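Local coordinates for protein polysaccharide deacetylase (PDB 6DQ3) that probably removes N-acetyl groups from the cell wall linkage unit of streptococcal rhamnopolysaccharides as a zinc-dependent member of carbohydrate esterase family 4, at residues A[4-9]-A[60-66]; A[36-40]-A[215-221]; A[47-53]-A[67-73]. Residues are numbered along the deposited sequence.

Contact 1 of 3, residues A[4-9]-A[60-66]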
loop_
_atom_site.group_PDB
_atom_site.type_symbol
_atom_site.label_atom_id
_atom_site.label_comp_id
_atom_site.label_asym_id
_atom_site.label_seq_id
_atom_site.Cartn_x
_atom_site.Cartn_y
_atom_site.Cartn_z
ATOM N N GLU A 4 -5.899 15.884 -23.566
ATOM C CA GLU A 4 -5.257 14.610 -23.253
ATOM C C GLU A 4 -5.943 13.935 -22.064
ATOM O O GLU A 4 -5.987 14.485 -20.967
ATOM C CB GLU A 4 -3.769 14.823 -22.964
ATOM C CG GLU A 4 -2.969 13.541 -22.816
ATOM C CD GLU A 4 -1.491 13.796 -22.567
ATOM O OE1 GLU A 4 -0.706 13.793 -23.542
ATOM O OE2 GLU A 4 -1.116 14.011 -21.396
ATOM N N THR A 5 -6.468 12.736 -22.294
ATOM C CA THR A 5 -7.247 12.043 -21.275
ATOM C C THR A 5 -6.441 11.885 -19.987
ATOM O O THR A 5 -5.270 11.480 -20.039
ATOM C CB THR A 5 -7.674 10.668 -21.791
ATOM O OG1 THR A 5 -8.391 10.813 -23.022
ATOM C CG2 THR A 5 -8.544 9.952 -20.772
ATOM N N PRO A 6 -7.023 12.183 -18.822
ATOM C CA PRO A 6 -6.313 11.925 -17.562
ATOM C C PRO A 6 -6.003 10.443 -17.397
ATOM O O PRO A 6 -6.848 9.582 -17.654
ATOM C CB PRO A 6 -7.294 12.415 -16.487
ATOM C CG PRO A 6 -8.185 13.388 -17.191
ATOM C CD PRO A 6 -8.316 12.862 -18.602
ATOM N N VAL A 7 -4.781 10.147 -16.954
ATOM C CA VAL A 7 -4.387 8.753 -16.799
ATOM C C VAL A 7 -5.077 8.162 -15.575
ATOM O O VAL A 7 -5.423 8.868 -14.618
ATOM C CB VAL A 7 -2.856 8.598 -16.688
ATOM C CG1 VAL A 7 -2.176 9.045 -17.970
ATOM C CG2 VAL A 7 -2.333 9.351 -15.474
ATOM N N LYS A 8 -5.265 6.844 -15.599
ATOM C CA LYS A 8 -5.824 6.101 -14.482
ATOM C C LYS A 8 -4.857 4.991 -14.086
ATOM O O LYS A 8 -4.127 4.451 -14.923
ATOM C CB LYS A 8 -7.195 5.525 -14.843
ATOM C CG LYS A 8 -8.293 6.584 -14.944
ATOM C CD LYS A 8 -9.557 6.011 -15.565
ATOM C CE LYS A 8 -10.666 7.055 -15.622
ATOM N NZ LYS A 8 -11.859 6.529 -16.335
ATOM N N ILE A 9 -4.838 4.682 -12.796
ATOM C CA ILE A 9 -3.914 3.697 -12.242
ATOM C C ILE A 9 -4.661 2.834 -11.234
ATOM O O ILE A 9 -5.176 3.362 -10.236
ATOM C CB ILE A 9 -2.707 4.376 -11.576
ATOM C CG1 ILE A 9 -1.875 5.150 -12.599
ATOM C CG2 ILE A 9 -1.840 3.345 -10.860
ATOM C CD1 ILE A 9 -0.727 5.932 -11.983
ATOM N N ALA A 60 3.679 9.691 -12.701
ATOM C CA ALA A 60 2.671 9.407 -13.715
ATOM C C ALA A 60 1.463 10.320 -13.557
ATOM O O ALA A 60 0.964 10.884 -14.538
ATOM C CB ALA A 60 2.244 7.942 -13.640
ATOM N N LEU A 61 0.963 10.462 -12.328
ATOM C CA LEU A 61 -0.216 11.290 -12.104
ATOM C C LEU A 61 0.097 12.770 -12.265
ATOM O O LEU A 61 -0.762 13.534 -12.723
ATOM C CB LEU A 61 -0.788 11.003 -10.715
ATOM C CG LEU A 61 -1.394 9.607 -10.547
ATOM C CD1 LEU A 61 -1.742 9.320 -9.096
ATOM C CD2 LEU A 61 -2.629 9.446 -11.431
ATOM N N SER A 62 1.316 13.189 -11.912
ATOM C CA SER A 62 1.684 14.597 -11.992
ATOM C C SER A 62 1.941 15.041 -13.425
ATOM O O SER A 62 1.640 16.183 -13.786
ATOM C CB SER A 62 2.932 14.864 -11.150
ATOM O OG SER A 62 2.684 14.708 -9.768
ATOM N N ASN A 63 2.538 14.174 -14.243
ATOM C CA ASN A 63 2.841 14.500 -15.630
ATOM C C ASN A 63 1.805 13.944 -16.598
ATOM O O ASN A 63 1.865 14.250 -17.793
ATOM C CB ASN A 63 4.232 13.967 -16.006
ATOM C CG ASN A 63 5.331 14.521 -15.116
ATOM O OD1 ASN A 63 5.299 15.683 -14.715
ATOM N ND2 ASN A 63 6.310 13.680 -14.797
ATOM N N ASN A 64 0.876 13.126 -16.102
ATOM C CA ASN A 64 -0.189 12.524 -16.905
ATOM C C ASN A 64 0.369 11.659 -18.033
ATOM O O ASN A 64 0.020 11.821 -19.205
ATOM C CB ASN A 64 -1.129 13.592 -17.466
ATOM C CG ASN A 64 -2.488 13.032 -17.817
ATOM O OD1 ASN A 64 -3.143 12.405 -16.981
ATOM N ND2 ASN A 64 -2.913 13.231 -19.060
ATOM N N GLU A 65 1.224 10.708 -17.665
ATOM C CA GLU A 65 1.781 9.769 -18.628
ATOM C C GLU A 65 2.154 8.484 -17.901
ATOM O O GLU A 65 2.695 8.521 -16.794
ATOM C CB GLU A 65 2.997 10.361 -19.354
ATOM C CG GLU A 65 4.093 10.912 -18.453
ATOM C CD GLU A 65 5.122 11.733 -19.213
ATOM O OE1 GLU A 65 4.952 11.934 -20.437
ATOM O OE2 GLU A 65 6.104 12.186 -18.586
ATOM N N LEU A 66 1.843 7.359 -18.518
ATOM C CA LEU A 66 2.152 6.085 -17.880
ATOM C C LEU A 66 3.426 5.485 -18.466
ATOM O O LEU A 66 3.714 5.653 -19.655
ATOM C CB LEU A 66 1.001 5.089 -18.051
ATOM C CG LEU A 66 -0.350 5.517 -17.489
ATOM C CD1 LEU A 66 -1.415 4.447 -17.749
ATOM C CD2 LEU A 66 -0.288 5.817 -15.999
#
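Val7 lies over the end of helix 54-63, its CG2 3.8 Å from Ala60 O and 4.1 Å from Leu61 CD2, and its CB 3.8 Å from Leu66 CD2. This is where the N-terminal lead-in to 8-14, the first strand of the barrel-like fold of carbohydrate esterase 4 deacetylases, meets the helix C-terminus. Asn64, the first residue to leave helical geometry, has positive phi (60°). Glu65 N returns to Ala60 O (3.1 Å), while the carboxamide of Asn64 turns to the incoming chain. Ile9 continues the apolar seam: its CD1 is 4.0 Å from both Ala60 CB and Leu61 CG, and its CG1 3.8 Å from Leu66 CD2. Beyond the seam, Ile9 also touches Val71 of strand 71-77. The polar half is the Asn64 carboxamide, which bonds to backbone and to the Glu4 carboxylate: Asn64 ND2 donates to Thr5 O (3.1 Å, 160°) and to Glu4 OE2 (3.0 Å, 156°), while Asn64 OD1 accepts from Val7 N at 2.8 Å with an N-H...O angle of 157°.

Contact 2 of 3, residues A[36-40]-A[215-221]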
loop_
_atom_site.group_PDB
_atom_site.type_symbol
_atom_site.label_atom_id
_atom_site.label_comp_id
_atom_site.label_asym_id
_atom_site.label_seq_id
_atom_site.Cartn_x
_atom_site.Cartn_y
_atom_site.Cartn_z
ATOM N N LEU A 36 -3.824 -18.135 -4.327
ATOM C CA LEU A 36 -4.578 -17.183 -5.137
ATOM C C LEU A 36 -3.749 -15.939 -5.437
ATOM O O LEU A 36 -3.791 -15.414 -6.557
ATOM C CB LEU A 36 -5.881 -16.807 -4.433
ATOM C CG LEU A 36 -6.720 -15.710 -5.092
ATOM C CD1 LEU A 36 -7.135 -16.136 -6.495
ATOM C CD2 LEU A 36 -7.943 -15.369 -4.256
ATOM N N PHE A 37 -3.006 -15.438 -4.447
ATOM C CA PHE A 37 -2.115 -14.312 -4.696
ATOM C C PHE A 37 -1.123 -14.654 -5.804
ATOM O O PHE A 37 -0.917 -13.866 -6.734
ATOM C CB PHE A 37 -1.399 -13.928 -3.401
ATOM C CG PHE A 37 -0.488 -12.744 -3.535
ATOM C CD1 PHE A 37 -0.962 -11.532 -4.008
ATOM C CD2 PHE A 37 0.847 -12.847 -3.192
ATOM C CE1 PHE A 37 -0.121 -10.447 -4.128
ATOM C CE2 PHE A 37 1.692 -11.769 -3.309
ATOM C CZ PHE A 37 1.206 -10.563 -3.777
ATOM N N ASP A 38 -0.524 -15.848 -5.735
ATOM C CA ASP A 38 0.361 -16.304 -6.800
ATOM C C ASP A 38 -0.340 -16.234 -8.152
ATOM O O ASP A 38 0.210 -15.701 -9.122
ATOM C CB ASP A 38 0.839 -17.731 -6.496
ATOM C CG ASP A 38 1.897 -18.217 -7.466
ATOM O OD1 ASP A 38 1.565 -18.411 -8.654
ATOM O OD2 ASP A 38 3.061 -18.397 -7.042
ATOM N N GLN A 39 -1.580 -16.729 -8.219
ATOM C CA GLN A 39 -2.301 -16.767 -9.488
ATOM C C GLN A 39 -2.689 -15.370 -9.966
ATOM O O GLN A 39 -2.744 -15.127 -11.177
ATOM C CB GLN A 39 -3.546 -17.645 -9.358
ATOM C CG GLN A 39 -3.236 -19.125 -9.207
ATOM C CD GLN A 39 -4.407 -19.927 -8.667
ATOM O OE1 GLN A 39 -5.549 -19.471 -8.673
ATOM N NE2 GLN A 39 -4.123 -21.137 -8.193
ATOM N N GLN A 40 -2.966 -14.450 -9.042
ATOM C CA GLN A 40 -3.245 -13.072 -9.437
ATOM C C GLN A 40 -2.010 -12.422 -10.047
ATOM O O GLN A 40 -2.090 -11.785 -11.104
ATOM C CB GLN A 40 -3.734 -12.272 -8.233
ATOM C CG GLN A 40 -5.115 -12.664 -7.743
ATOM C CD GLN A 40 -5.437 -12.058 -6.393
ATOM O OE1 GLN A 40 -4.555 -11.532 -5.712
ATOM N NE2 GLN A 40 -6.700 -12.128 -5.999
ATOM N N ILE A 215 -8.866 -5.975 -2.463
ATOM C CA ILE A 215 -8.730 -7.357 -2.913
ATOM C C ILE A 215 -9.619 -8.236 -2.043
ATOM O O ILE A 215 -9.413 -8.339 -0.830
ATOM C CB ILE A 215 -7.268 -7.820 -2.856
ATOM C CG1 ILE A 215 -6.389 -6.924 -3.730
ATOM C CG2 ILE A 215 -7.166 -9.280 -3.282
ATOM C CD1 ILE A 215 -6.771 -6.906 -5.196
ATOM N N LEU A 216 -10.611 -8.845 -2.649
ATOM C CA LEU A 216 -11.489 -9.760 -1.941
ATOM C C LEU A 216 -10.921 -11.176 -1.998
ATOM O O LEU A 216 -10.222 -11.528 -2.953
ATOM C CB LEU A 216 -12.880 -9.739 -2.563
ATOM C CG LEU A 216 -13.562 -8.369 -2.592
ATOM C CD1 LEU A 216 -14.809 -8.400 -3.456
ATOM C CD2 LEU A 216 -13.898 -7.925 -1.175
ATOM N N PRO A 217 -11.182 -12.011 -0.988
ATOM C CA PRO A 217 -10.645 -13.384 -1.044
ATOM C C PRO A 217 -11.295 -14.239 -2.116
ATOM O O PRO A 217 -10.680 -15.211 -2.574
ATOM C CB PRO A 217 -10.923 -13.944 0.360
ATOM C CG PRO A 217 -11.194 -12.752 1.219
ATOM C CD PRO A 217 -11.801 -11.708 0.315
ATOM N N ASN A 218 -12.523 -13.919 -2.519
ATOM C CA ASN A 218 -13.223 -14.657 -3.564
ATOM C C ASN A 218 -12.844 -14.195 -4.965
ATOM O O ASN A 218 -13.455 -14.650 -5.937
ATOM C CB ASN A 218 -14.741 -14.528 -3.370
ATOM C CG ASN A 218 -15.219 -13.076 -3.356
ATOM O OD1 ASN A 218 -14.654 -12.212 -4.027
ATOM N ND2 ASN A 218 -16.268 -12.808 -2.586
ATOM N N MET A 219 -11.839 -13.329 -5.088
ATOM C CA MET A 219 -11.576 -12.592 -6.323
ATOM C C MET A 219 -10.712 -13.429 -7.258
ATOM O O MET A 219 -9.492 -13.508 -7.096
ATOM C CB MET A 219 -10.898 -11.267 -5.990
ATOM C CG MET A 219 -11.200 -10.120 -6.932
ATOM S SD MET A 219 -10.859 -8.531 -6.145
ATOM C CE MET A 219 -11.668 -7.402 -7.278
ATOM N N SER A 220 -11.343 -14.035 -8.262
ATOM C CA SER A 220 -10.610 -14.820 -9.243
ATOM C C SER A 220 -9.670 -13.915 -10.040
ATOM O O SER A 220 -9.962 -12.734 -10.254
ATOM C CB SER A 220 -11.576 -15.528 -10.193
ATOM O OG SER A 220 -12.079 -14.622 -11.165
ATOM N N PRO A 221 -8.529 -14.442 -10.493
ATOM C CA PRO A 221 -7.630 -13.616 -11.321
ATOM C C PRO A 221 -8.328 -12.995 -12.521
ATOM O O PRO A 221 -8.110 -11.816 -12.820
ATOM C CB PRO A 221 -6.530 -14.603 -11.738
ATOM C CG PRO A 221 -6.502 -15.611 -10.628
ATOM C CD PRO A 221 -7.945 -15.762 -10.185
#
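With chi1 t and chi2 p, Leu36 extends across the chain from Pro217 to Pro221 although its CA-to-CB bond runs sideways. Leu36 CD2 lies 3.2 Å from Pro217 O, and Leu36 CD1 lies 3.6 Å from Met219 O and 3.8 Å from Pro221 CD. One turn on, Gln40 (chi1 m, chi2 t) sends its carboxamide toward Met219 O, also approached by Leu36 CD1: Gln40 NE2 donates a weak hydrogen bond to this oxygen (3.3 Å, 155°) and lies 4.0 Å from Ile215 CG2. Its OE1 bonds instead to the hydroxyl of Tyr14, so this amide joins helix 34-46 to strand 8-14 and the connection after strand 210-214. That connection links the sheet of the deacetylase domain to helix 221-228; a type I turn from Leu216 to Met219 (Met219 N to Leu216 O, 3.2 Å) reverses it, and Ser220 is the N-cap of the helix, its OG bonded to Asn223 N. The Met219 side chain leads away from helix 34-46; chi1 between wells (-149°) and chi2 t place Met219 SD to accept a weak bond from Leu216 N at 3.5 Å. Pro221 presents CG to Gln39 CB at 3.8 Å and to Gln40 N at 4.0 Å.

Contact 3 of 3, residues A[47-53]-A[67-73]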
loop_
_atom_site.group_PDB
_atom_site.type_symbol
_atom_site.label_atom_id
_atom_site.label_comp_id
_atom_site.label_asym_id
_atom_site.label_seq_id
_atom_site.Cartn_x
_atom_site.Cartn_y
_atom_site.Cartn_z
ATOM N N GLU A 47 -0.332 -10.628 -18.633
ATOM C CA GLU A 47 -0.991 -9.517 -19.308
ATOM C C GLU A 47 -0.069 -8.324 -19.512
ATOM O O GLU A 47 -0.521 -7.295 -20.029
ATOM C CB GLU A 47 -2.228 -9.094 -18.513
ATOM C CG GLU A 47 -3.393 -10.065 -18.644
ATOM C CD GLU A 47 -4.091 -9.941 -19.985
ATOM O OE1 GLU A 47 -4.453 -8.806 -20.354
ATOM O OE2 GLU A 47 -4.268 -10.970 -20.672
ATOM N N GLY A 48 1.198 -8.433 -19.123
ATOM C CA GLY A 48 2.158 -7.383 -19.376
ATOM C C GLY A 48 2.115 -6.216 -18.423
ATOM O O GLY A 48 2.546 -5.121 -18.795
ATOM N N TYR A 49 1.625 -6.410 -17.199
ATOM C CA TYR A 49 1.539 -5.307 -16.256
ATOM C C TYR A 49 2.924 -4.879 -15.783
ATOM O O TYR A 49 3.807 -5.709 -15.544
ATOM C CB TYR A 49 0.670 -5.685 -15.054
ATOM C CG TYR A 49 -0.780 -5.287 -15.224
ATOM C CD1 TYR A 49 -1.680 -6.140 -15.841
ATOM C CD2 TYR A 49 -1.243 -4.046 -14.790
ATOM C CE1 TYR A 49 -3.001 -5.786 -16.016
ATOM C CE2 TYR A 49 -2.572 -3.678 -14.960
ATOM C CZ TYR A 49 -3.446 -4.553 -15.576
ATOM O OH TYR A 49 -4.767 -4.206 -15.758
ATOM N N TYR A 50 3.103 -3.564 -15.676
ATOM C CA TYR A 50 4.273 -2.923 -15.088
ATOM C C TYR A 50 3.941 -2.568 -13.642
ATOM O O TYR A 50 2.927 -1.915 -13.378
ATOM C CB TYR A 50 4.622 -1.673 -15.908
ATOM C CG TYR A 50 5.842 -0.889 -15.481
ATOM C CD1 TYR A 50 5.821 -0.092 -14.343
ATOM C CD2 TYR A 50 7.003 -0.909 -16.243
ATOM C CE1 TYR A 50 6.938 0.634 -13.957
ATOM C CE2 TYR A 50 8.120 -0.183 -15.869
ATOM C CZ TYR A 50 8.083 0.587 -14.725
ATOM O OH TYR A 50 9.199 1.307 -14.359
ATOM N N PHE A 51 4.781 -3.014 -12.712
ATOM C CA PHE A 51 4.529 -2.838 -11.286
ATOM C C PHE A 51 5.222 -1.574 -10.791
ATOM O O PHE A 51 6.452 -1.472 -10.837
ATOM C CB PHE A 51 5.011 -4.066 -10.511
ATOM C CG PHE A 51 4.316 -5.337 -10.914
ATOM C CD1 PHE A 51 3.075 -5.653 -10.388
ATOM C CD2 PHE A 51 4.904 -6.216 -11.810
ATOM C CE1 PHE A 51 2.423 -6.808 -10.761
ATOM C CE2 PHE A 51 4.257 -7.382 -12.181
ATOM C CZ PHE A 51 3.018 -7.677 -11.658
ATOM N N LEU A 52 4.435 -0.625 -10.300
ATOM C CA LEU A 52 4.939 0.706 -10.005
ATOM C C LEU A 52 5.436 0.841 -8.571
ATOM O O LEU A 52 4.932 0.195 -7.651
ATOM C CB LEU A 52 3.842 1.744 -10.245
ATOM C CG LEU A 52 3.154 1.729 -11.608
ATOM C CD1 LEU A 52 1.815 2.451 -11.510
ATOM C CD2 LEU A 52 4.052 2.363 -12.650
ATOM N N SER A 53 6.440 1.716 -8.394
ATOM C CA SER A 53 6.839 2.238 -7.097
ATOM C C SER A 53 6.047 3.501 -6.777
ATOM O O SER A 53 5.456 4.117 -7.672
ATOM C CB SER A 53 8.327 2.566 -7.098
ATOM O OG SER A 53 8.564 3.738 -7.861
ATOM N N PRO A 67 4.234 4.791 -17.656
ATOM C CA PRO A 67 5.451 4.168 -18.197
ATOM C C PRO A 67 5.192 2.930 -19.040
ATOM O O PRO A 67 6.132 2.420 -19.666
ATOM C CB PRO A 67 6.257 3.821 -16.934
ATOM C CG PRO A 67 5.221 3.609 -15.877
ATOM C CD PRO A 67 4.107 4.595 -16.197
ATOM N N ALA A 68 3.957 2.441 -19.084
ATOM C CA ALA A 68 3.598 1.281 -19.888
ATOM C C ALA A 68 2.105 1.357 -20.169
ATOM O O ALA A 68 1.386 2.167 -19.579
ATOM C CB ALA A 68 3.959 -0.028 -19.181
ATOM N N LYS A 69 1.640 0.503 -21.081
ATOM C CA LYS A 69 0.209 0.461 -21.365
ATOM C C LYS A 69 -0.572 -0.035 -20.154
ATOM O O LYS A 69 -1.633 0.509 -19.829
ATOM C CB LYS A 69 -0.067 -0.416 -22.587
ATOM C CG LYS A 69 0.326 0.227 -23.912
ATOM C CD LYS A 69 0.085 -0.721 -25.078
ATOM C CE LYS A 69 0.647 -0.168 -26.383
ATOM N NZ LYS A 69 0.500 -1.143 -27.501
ATOM N N LYS A 70 -0.061 -1.053 -19.462
ATOM C CA LYS A 70 -0.716 -1.598 -18.279
ATOM C C LYS A 70 0.185 -1.403 -17.069
ATOM O O LYS A 70 1.336 -1.852 -17.064
ATOM C CB LYS A 70 -1.058 -3.073 -18.478
ATOM C CG LYS A 70 -1.815 -3.322 -19.767
ATOM C CD LYS A 70 -2.471 -4.682 -19.772
ATOM C CE LYS A 70 -2.958 -5.035 -21.162
ATOM N NZ LYS A 70 -2.928 -6.507 -21.363
ATOM N N VAL A 71 -0.337 -0.719 -16.050
ATOM C CA VAL A 71 0.416 -0.417 -14.842
ATOM C C VAL A 71 -0.463 -0.712 -13.635
ATOM O O VAL A 71 -1.693 -0.689 -13.704
ATOM C CB VAL A 71 0.902 1.051 -14.787
ATOM C CG1 VAL A 71 1.689 1.409 -16.032
ATOM C CG2 VAL A 71 -0.280 1.992 -14.585
ATOM N N VAL A 72 0.194 -0.974 -12.508
ATOM C CA VAL A 72 -0.505 -1.246 -11.262
ATOM C C VAL A 72 0.406 -0.865 -10.107
ATOM O O VAL A 72 1.630 -0.998 -10.187
ATOM C CB VAL A 72 -0.938 -2.728 -11.160
ATOM C CG1 VAL A 72 0.277 -3.643 -11.236
ATOM C CG2 VAL A 72 -1.714 -2.949 -9.876
ATOM N N TRP A 73 -0.203 -0.380 -9.027
ATOM C CA TRP A 73 0.494 -0.102 -7.776
ATOM C C TRP A 73 -0.031 -1.088 -6.740
ATOM O O TRP A 73 -1.180 -0.981 -6.300
ATOM C CB TRP A 73 0.274 1.341 -7.333
ATOM C CG TRP A 73 1.088 1.738 -6.138
ATOM C CD1 TRP A 73 2.161 1.070 -5.606
ATOM C CD2 TRP A 73 0.885 2.889 -5.314
ATOM N NE1 TRP A 73 2.641 1.746 -4.510
ATOM C CE2 TRP A 73 1.875 2.865 -4.309
ATOM C CE3 TRP A 73 -0.034 3.944 -5.328
ATOM C CZ2 TRP A 73 1.967 3.852 -3.330
ATOM C CZ3 TRP A 73 0.062 4.919 -4.358
ATOM C CH2 TRP A 73 1.054 4.867 -3.375
HETATM O O HOH W 1 2.090 -2.965 -20.424
#
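Lys70, Leu52 and Val72 have the most surface buried here. The Lys70 chain, chi1 m and then t throughout, runs along the Tyr49 ring: its CB stands 3.7 Å from the centroid of that ring, 7° off the normal, a CH-pi contact over the face. Lys70 NZ then reaches Glu47, forming a salt bridge to Glu47 OE1 (2.9 Å) and a hydrogen bond to Glu47 O (2.9 Å). Glu47 ends the helical run just before Gly48, whose positive phi (80°) completes a Schellman motif; a water bridges Gly48 O (2.7 Å) and Lys70 N (3.0 Å). Leu52, at the other end of the pairing, is held by both backbone and side chain: Leu52 N donates to Val72 O (2.8 Å, 166°), while Leu52 CD1 packs 3.7 Å from Val71 CB and Leu52 CD2 3.7 Å from Pro67 CG. Between these ends the backbones run parallel, with Tyr50 opposite Val71 and Phe51 opposite Val72; Tyr50 N donates to Lys70 O (2.8 Å, 165°) and Val72 N to Tyr50 O (3.0 Å, 144°). This ladder pairs the two strands of a beta-alpha-beta unit, 50-51 and 71-77, connected by helix 54-63. Val72 shares a sheet face with Phe51: Val72 CG1 is 3.5 Å from Phe51 CD1, and Val72 CB 3.9 Å from Tyr49 CD2. Tyr50 and Val71 point to the other face, where Pro67 CG sits over the Tyr50 ring, 4.2 Å from its centroid.

From the N terminus, the chain enters contact 1 at 4-9, continues along strand 8-14 and reaches helix 34-46, where 36-40 opens contact 2. Strand 50-51 then opens contact 3, and helix 54-63 ends at 60-66, closing contact 1 after 50 intervening residues. Contact 3 closes next, at 67-73, after 13. Contact 2 closes last, at 215-221, with 174 residues between its two segments. Contact 1 thus crosses both others, while contact 3 falls wholly within the span of contact 2. Ile9 CG2 meets Leu52 CD1 (3.8 Å), just past strand 50-51, and Ile9 CG1 meets Val71 CG2 (4.1 Å), joining neighbouring strands 8-14 and 71-77; contact 2 ties helix 34-46 to the connection between strand 210-214 and helix 221-228.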